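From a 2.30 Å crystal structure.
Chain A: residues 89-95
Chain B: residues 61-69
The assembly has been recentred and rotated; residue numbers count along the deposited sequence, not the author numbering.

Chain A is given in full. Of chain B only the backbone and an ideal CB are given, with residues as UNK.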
# COMPACT_ATOMS: atom_id res chain seq x y z
N PRO A 89 16.14 12.97 -14.97
CA PRO A 89 16.41 13.64 -16.26
C PRO A 89 15.14 13.75 -17.11
O PRO A 89 14.99 14.69 -17.90
CB PRO A 89 17.45 12.74 -16.91
CG PRO A 89 18.18 12.15 -15.72
CD PRO A 89 17.05 11.83 -14.78
N ILE A 90 14.25 12.79 -16.97
CA ILE A 90 13.02 12.82 -17.75
C ILE A 90 12.12 13.95 -17.26
O ILE A 90 11.44 14.59 -18.06
CB ILE A 90 12.30 11.46 -17.67
CG1 ILE A 90 13.24 10.36 -18.18
CG2 ILE A 90 11.05 11.48 -18.54
CD1 ILE A 90 12.66 8.96 -18.14
N TYR A 91 12.14 14.20 -15.95
CA TYR A 91 11.32 15.28 -15.40
C TYR A 91 11.91 16.64 -15.80
O TYR A 91 11.17 17.56 -16.14
CB TYR A 91 11.24 15.19 -13.87
CG TYR A 91 10.54 13.95 -13.35
CD1 TYR A 91 9.45 13.40 -14.04
CD2 TYR A 91 10.94 13.33 -12.17
CE1 TYR A 91 8.78 12.28 -13.56
CE2 TYR A 91 10.28 12.20 -11.67
CZ TYR A 91 9.20 11.69 -12.38
OH TYR A 91 8.54 10.56 -11.92
N ASP A 92 13.23 16.75 -15.75
CA ASP A 92 13.89 18.01 -16.10
C ASP A 92 13.69 18.36 -17.57
O ASP A 92 13.64 19.55 -17.92
CB ASP A 92 15.39 17.95 -15.80
CG ASP A 92 15.68 17.68 -14.35
OD1 ASP A 92 14.95 18.21 -13.49
OD2 ASP A 92 16.64 16.94 -14.06
N LYS A 93 13.59 17.35 -18.43
CA LYS A 93 13.39 17.62 -19.85
C LYS A 93 12.00 18.20 -20.05
O LYS A 93 11.81 19.13 -20.83
CB LYS A 93 13.57 16.33 -20.68
CG LYS A 93 15.04 15.98 -20.92
CD LYS A 93 15.22 14.80 -21.88
CE LYS A 93 14.76 13.48 -21.28
NZ LYS A 93 15.07 12.30 -22.16
N ARG A 94 11.03 17.65 -19.34
CA ARG A 94 9.67 18.14 -19.44
C ARG A 94 9.61 19.60 -18.98
O ARG A 94 9.04 20.44 -19.65
CB ARG A 94 8.76 17.27 -18.58
CG ARG A 94 7.47 17.92 -18.17
CD ARG A 94 7.14 17.50 -16.76
NE ARG A 94 6.49 16.21 -16.71
CZ ARG A 94 6.38 15.46 -15.62
NH1 ARG A 94 6.88 15.88 -14.47
NH2 ARG A 94 5.74 14.30 -15.69
N ARG A 95 10.23 19.89 -17.84
CA ARG A 95 10.24 21.25 -17.30
C ARG A 95 10.85 22.19 -18.34
O ARG A 95 10.27 23.24 -18.67
CB ARG A 95 11.07 21.30 -16.02
CG ARG A 95 11.06 22.65 -15.31
CD ARG A 95 12.32 22.80 -14.47
NE ARG A 95 13.50 22.93 -15.33
CZ ARG A 95 14.68 22.39 -15.06
NH1 ARG A 95 14.86 21.66 -13.96
NH2 ARG A 95 15.69 22.57 -15.90
N UNK B 61 8.74 12.18 -23.91
CA UNK B 61 9.36 12.00 -22.60
C UNK B 61 8.51 11.07 -21.74
O UNK B 61 9.05 10.24 -21.00
CB UNK B 61 9.55 13.35 -21.90
N UNK B 62 7.19 11.19 -21.83
CA UNK B 62 6.32 10.34 -21.03
C UNK B 62 6.49 8.88 -21.45
O UNK B 62 6.43 7.97 -20.62
CB UNK B 62 4.86 10.78 -21.17
N UNK B 63 6.67 8.66 -22.76
CA UNK B 63 6.87 7.32 -23.28
C UNK B 63 8.16 6.77 -22.68
O UNK B 63 8.25 5.58 -22.36
CB UNK B 63 6.92 7.32 -24.81
N UNK B 64 9.15 7.65 -22.51
CA UNK B 64 10.42 7.26 -21.93
C UNK B 64 10.20 6.88 -20.46
O UNK B 64 10.80 5.92 -19.95
CB UNK B 64 11.45 8.39 -22.06
N UNK B 65 9.34 7.62 -19.77
CA UNK B 65 9.06 7.32 -18.37
C UNK B 65 8.49 5.91 -18.24
O UNK B 65 8.96 5.10 -17.43
CB UNK B 65 8.09 8.35 -17.78
N UNK B 66 7.47 5.62 -19.05
CA UNK B 66 6.82 4.31 -19.03
C UNK B 66 7.77 3.16 -19.32
O UNK B 66 7.60 2.06 -18.77
CB UNK B 66 5.68 4.29 -20.05
N UNK B 67 8.77 3.39 -20.17
CA UNK B 67 9.74 2.36 -20.48
C UNK B 67 10.53 2.04 -19.20
O UNK B 67 10.62 0.89 -18.78
CB UNK B 67 10.67 2.80 -21.61
N UNK B 68 11.09 3.08 -18.57
CA UNK B 68 11.84 2.87 -17.35
C UNK B 68 10.96 2.26 -16.27
O UNK B 68 11.38 1.36 -15.55
CB UNK B 68 12.44 4.19 -16.86
N UNK B 69 9.73 2.76 -16.15
CA UNK B 69 8.82 2.23 -15.14
C UNK B 69 8.55 0.74 -15.35
O UNK B 69 8.44 -0.01 -14.39
CB UNK B 69 7.50 3.01 -15.16

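The two helices run nearly antiparallel. Their directions lie 169° apart and their axes approach to 9.7 Å; with the helix repeat, positions 61, 64, 65 and 68 of chain B face chain A, and I90(A) is the centre of the contact.

At position 61 the CA-to-CB bond points toward chain A, and the ideal CB lies 4.1 Å from I90(A) CG2 and 5.2 Å from the CB atoms of both K93(A) and R94(A). The first offers hydrocarbon; beyond it run the backbone and the CB of K93(A). A long flat or aliphatic side chain would suit: leucine, methionine, phenylalanine or tyrosine. The deposited residue is Y61(B), chi1 m, which lays its ring against K93(A) and R94(A). K93(A) CB sits over the ring face, 3.9 Å from the centroid and 7° off the normal, a CH-pi contact. The ring carries the hydroxyl out to a water, which lies 3.0 Å from Y61(B) OH and donates to K93(A) O at 2.6 Å.

Position 62 points away, and its ideal CB has nothing of chain A within 5.5 Å. Many residues would do, a long polar one among them. It is Q62(B), chi1 t and chi2 p, whose end comes back to the edge of the R94(A) guanidinium. Position 63 is out of reach, free for any helix former; K63(B) makes a long salt bridge to a residue one turn on, at 67.

Position 64 points toward chain A again. Its ideal CB is 4.1 Å from I90(A) CD1 and 5.3 Å from K93(A) NZ, so the site offers a methyl group beside a positive charge. An acid answers the charge best, with glutamine or asparagine as neutral alternatives. The deposited E64(B), with chi1 and chi2 both t, extends to accept a hydrogen bond from K93(A) NZ to E64(B) OE1 at 2.6 Å, within a salt bridge. A second water donates to E64(B) OE2 at 3.1 Å and accepts a weak bond from K93(A) NZ at 3.2 Å, bridging the same pair.

Position 65 also points toward chain A, its ideal CB 4.4 Å from I90(A) CG2. Beyond lies the ring of Y91(A), whose own CA-to-CB bond points away but whose end returns. Leucine, methionine or an aromatic would suit. Y65(B), chi1 t, reaches that phenol: Y65(B) CE1 is 4.0 Å from Y91(A) CZ and 3.1 Å from Y91(A) OH.

Positions 66 and 67 are out of reach and impose no demand from this side; they hold Y66(B) and D67(B).

Position 68 points toward chain A, with its ideal CB 4.9 Å from I90(A) CD1. A leucine, methionine or aromatic could meet that methyl. Y68(B), chi1 m, offers its ring edge, with Y68(B) CD2 3.4 Å from I90(A) CD1. This completes the hole of 61, 64, 65 and 68 into which I90(A) fits as a knob. Position 69, out of reach, is E69(B).

Chain B, residues 61-69: YQKEYYDYE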
# COMPACT_ATOMS: atom_id res chain seq x y z
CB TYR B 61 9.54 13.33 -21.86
CG TYR B 61 10.26 14.40 -22.65
CD1 TYR B 61 11.32 14.10 -23.50
CD2 TYR B 61 9.86 15.74 -22.54
CE1 TYR B 61 11.96 15.09 -24.23
CE2 TYR B 61 10.49 16.74 -23.27
CZ TYR B 61 11.53 16.41 -24.12
OH TYR B 61 12.12 17.40 -24.87
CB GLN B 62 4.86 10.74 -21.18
CG GLN B 62 3.94 9.92 -20.29
CD GLN B 62 4.25 10.12 -18.81
OE1 GLN B 62 4.36 9.16 -18.05
NE2 GLN B 62 4.39 11.38 -18.40
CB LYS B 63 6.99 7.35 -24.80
CG LYS B 63 7.42 6.01 -25.40
CD LYS B 63 6.48 4.89 -24.97
CE LYS B 63 6.95 3.53 -25.46
NZ LYS B 63 6.01 2.44 -25.07
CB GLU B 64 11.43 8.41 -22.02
CG GLU B 64 12.87 7.97 -22.13
CD GLU B 64 13.86 9.09 -21.93
OE1 GLU B 64 13.61 10.21 -22.43
OE2 GLU B 64 14.90 8.85 -21.29
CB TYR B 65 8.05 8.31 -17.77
CG TYR B 65 7.72 7.99 -16.33
CD1 TYR B 65 8.47 8.54 -15.29
CD2 TYR B 65 6.71 7.09 -16.00
CE1 TYR B 65 8.23 8.19 -13.97
CE2 TYR B 65 6.46 6.73 -14.68
CZ TYR B 65 7.23 7.28 -13.67
OH TYR B 65 6.99 6.94 -12.36
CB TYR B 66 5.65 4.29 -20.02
CG TYR B 66 4.46 5.12 -19.56
CD1 TYR B 66 3.95 4.98 -18.26
CD2 TYR B 66 3.83 6.02 -20.42
CE1 TYR B 66 2.85 5.73 -17.83
CE2 TYR B 66 2.73 6.77 -20.00
CZ TYR B 66 2.24 6.62 -18.71
OH TYR B 66 1.15 7.34 -18.29
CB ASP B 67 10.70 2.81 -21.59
CG ASP B 67 10.02 2.91 -22.95
OD1 ASP B 67 9.16 2.06 -23.26
OD2 ASP B 67 10.36 3.83 -23.73
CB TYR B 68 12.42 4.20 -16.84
CG TYR B 68 13.72 4.58 -17.51
CD1 TYR B 68 14.82 3.74 -17.45
CD2 TYR B 68 13.84 5.78 -18.19
CE1 TYR B 68 16.02 4.09 -18.07
CE2 TYR B 68 15.03 6.14 -18.81
CZ TYR B 68 16.12 5.29 -18.74
OH TYR B 68 17.30 5.66 -19.33
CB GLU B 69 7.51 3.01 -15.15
CG GLU B 69 6.55 2.58 -14.03
CD GLU B 69 5.24 3.34 -14.07
OE1 GLU B 69 4.49 3.20 -15.06
OE2 GLU B 69 4.96 4.08 -13.10
O HOH W 1 13.43 19.18 -22.86
O HOH W 2 17.40 10.08 -22.55
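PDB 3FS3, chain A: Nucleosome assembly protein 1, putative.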